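Lipase (Penicillium expansum, PDB 3G7N) hydrolyses acylglycerol lipids such as triacylglycerols, releasing free fatty acids, as a secreted alkaline lipase of the alpha/beta hydrolase fold. Local coordinates at residues A[165-170]-A[200-205]. Sequence-based numbering, arbitrary orientation.
Sequences GNQAWA and NFKHYG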
loop_
_atom_site.group_PDB
_atom_site.type_symbol
_atom_site.label_atom_id
_atom_site.label_comp_id
_atom_site.label_asym_id
_atom_site.label_seq_id
_atom_site.Cartn_x
_atom_site.Cartn_y
_atom_site.Cartn_z
ATOM N N GLY A 165 -3.724 7.680 10.244
ATOM C CA GLY A 165 -3.346 8.034 11.618
ATOM C C GLY A 165 -3.109 9.505 11.793
ATOM O O GLY A 165 -3.277 10.316 10.874
ATOM N N ASN A 166 -2.566 9.827 12.969
ATOM C CA ASN A 166 -2.330 11.218 13.339
ATOM C C ASN A 166 -0.977 11.710 12.867
ATOM O O ASN A 166 -0.262 10.999 12.160
ATOM C CB ASN A 166 -2.519 11.431 14.842
ATOM C CG ASN A 166 -1.517 10.643 15.693
ATOM O OD1 ASN A 166 -0.635 9.942 15.185
ATOM N ND2 ASN A 166 -1.640 10.788 17.011
ATOM N N GLN A 167 -0.639 12.963 13.170
ATOM C CA GLN A 167 0.626 13.501 12.692
ATOM C C GLN A 167 1.826 12.722 13.226
ATOM O O GLN A 167 2.808 12.528 12.517
ATOM C CB GLN A 167 0.771 14.981 13.047
ATOM C CG GLN A 167 2.004 15.640 12.421
ATOM C CD GLN A 167 1.888 15.802 10.921
ATOM O OE1 GLN A 167 0.938 16.410 10.423
ATOM N NE2 GLN A 167 2.808 15.191 10.184
ATOM N N ALA A 168 1.730 12.240 14.456
ATOM C CA ALA A 168 2.838 11.470 15.026
ATOM C C ALA A 168 3.030 10.161 14.239
ATOM O O ALA A 168 4.156 9.758 13.952
ATOM C CB ALA A 168 2.603 11.192 16.506
ATOM N N TRP A 169 1.922 9.567 13.796
ATOM C CA TRP A 169 1.982 8.384 12.933
ATOM C C TRP A 169 2.692 8.706 11.627
ATOM O O TRP A 169 3.641 8.017 11.234
ATOM C CB TRP A 169 0.568 7.873 12.637
ATOM C CG TRP A 169 0.480 7.124 11.343
ATOM C CD1 TRP A 169 -0.081 7.567 10.184
ATOM C CD2 TRP A 169 1.089 5.863 11.049
ATOM N NE1 TRP A 169 0.114 6.640 9.185
ATOM C CE2 TRP A 169 0.807 5.574 9.697
ATOM C CE3 TRP A 169 1.810 4.936 11.805
ATOM C CZ2 TRP A 169 1.290 4.421 9.065
ATOM C CZ3 TRP A 169 2.316 3.811 11.169
ATOM C CH2 TRP A 169 2.008 3.540 9.823
ATOM N N ALA A 170 2.289 9.796 10.979
ATOM C CA ALA A 170 2.880 10.138 9.699
ATOM C C ALA A 170 4.380 10.397 9.842
ATOM O O ALA A 170 5.191 10.014 8.994
ATOM C CB ALA A 170 2.161 11.326 9.070
ATOM N N ASN A 200 -8.625 15.116 10.709
ATOM C CA ASN A 200 -7.224 15.528 10.674
ATOM C C ASN A 200 -6.249 14.347 10.656
ATOM O O ASN A 200 -5.139 14.446 11.197
ATOM C CB ASN A 200 -6.928 16.442 11.874
ATOM C CG ASN A 200 -5.731 17.343 11.651
ATOM O OD1 ASN A 200 -5.536 17.899 10.570
ATOM N ND2 ASN A 200 -4.941 17.520 12.695
ATOM N N PHE A 201 -6.571 13.310 9.892
ATOM C CA PHE A 201 -5.577 12.252 9.636
ATOM C C PHE A 201 -4.538 12.720 8.616
ATOM O O PHE A 201 -4.833 13.514 7.728
ATOM C CB PHE A 201 -6.254 10.980 9.106
ATOM C CG PHE A 201 -7.101 10.243 10.110
ATOM C CD1 PHE A 201 -7.357 10.755 11.385
ATOM C CD2 PHE A 201 -7.679 9.031 9.759
ATOM C CE1 PHE A 201 -8.176 10.049 12.282
ATOM C CE2 PHE A 201 -8.447 8.317 10.646
ATOM C CZ PHE A 201 -8.799 8.877 11.865
ATOM N N LYS A 202 -3.354 12.099 8.676
ATOM C CA LYS A 202 -2.180 12.575 7.956
ATOM C C LYS A 202 -1.552 11.461 7.140
ATOM O O LYS A 202 -1.337 10.346 7.649
ATOM C CB LYS A 202 -1.150 13.159 8.932
ATOM C CG LYS A 202 -1.699 14.303 9.805
ATOM C CD LYS A 202 -2.100 15.502 8.959
ATOM C CE LYS A 202 -2.527 16.690 9.823
ATOM N NZ LYS A 202 -2.977 17.831 8.964
ATOM N N HIS A 203 -1.229 11.815 5.902
ATOM C CA HIS A 203 -0.448 10.969 5.003
ATOM C C HIS A 203 1.043 11.094 5.295
ATOM O O HIS A 203 1.505 12.124 5.821
ATOM C CB HIS A 203 -0.677 11.383 3.551
ATOM C CG HIS A 203 -1.998 10.964 2.998
ATOM N ND1 HIS A 203 -2.322 9.641 2.773
ATOM C CD2 HIS A 203 -3.015 11.700 2.497
ATOM C CE1 HIS A 203 -3.490 9.586 2.156
ATOM N NE2 HIS A 203 -3.923 10.821 1.964
ATOM N N TYR A 204 1.804 10.106 4.828
ATOM C CA TYR A 204 3.251 10.278 4.646
ATOM C C TYR A 204 3.654 9.690 3.302
ATOM O O TYR A 204 2.834 9.103 2.593
ATOM C CB TYR A 204 4.035 9.641 5.811
ATOM C CG TYR A 204 4.099 8.113 5.805
ATOM C CD1 TYR A 204 5.290 7.462 5.483
ATOM C CD2 TYR A 204 3.039 7.340 6.260
ATOM C CE1 TYR A 204 5.370 6.075 5.493
ATOM C CE2 TYR A 204 3.123 5.956 6.307
ATOM C CZ TYR A 204 4.305 5.340 5.956
ATOM O OH TYR A 204 4.429 3.972 5.962
ATOM N N GLY A 205 4.914 9.868 2.933
ATOM C CA GLY A 205 5.466 9.258 1.736
ATOM C C GLY A 205 5.611 10.260 0.614
ATOM O O GLY A 205 5.583 11.483 0.837
HETATM O O HOH W 1 -1.370 7.663 6.910
#
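The N-capped first turn of helix 167-175, in this alpha/beta hydrolase, packs on the extended loop segment 200-205 through W169 against Y204 and A170 against K202. The rings of W169 and Y204 form an offset edge-to-face pair with planes at 86°, the edge of Y204 toward the indole face; Y204 CE2 lies 3.7 Å from W169 CZ2. Y204 CB also touches A170 O, at 3.4 Å. One water accepts from W169 NE1 at 2.9 Å, in the plane of the ring, and donates to K202 O, bridging indole and loop backbone. Just before the helix, K202 N gives G165 O a hydrogen bond of 2.8 Å, the donor nearly in line with the C=O, and F201 CA adds a CA-H...O contact to the same oxygen. A170 CB points at the loop and touches H203 O, at 3.4 Å, and K202 CB. The K202 chain, bent at chi2 (-64°), crosses Q167 obliquely, its CG 3.4 Å from Q167 OE1, while Q167 NE2 bonds to D171 OD1; K202 NZ reaches N200 OD1 from above the carbonyl plane. An alanine in place of K202 keeps CB against A170 but would probably leave the N200 side chain freer to turn and open a gap beside Q167 OE1. N166 OD1 caps the helix by accepting from W169 N at 2.9 Å, and also accepts from K94 N. W169 rests on I140 and V143 of helix 133-148 and on I95 of strand 95-96; Y204 OH bonds to S139 O of that helix, and its ring stacks with F180 of strand 179-185, sheet neighbour of strand 206-210, which the loop enters next.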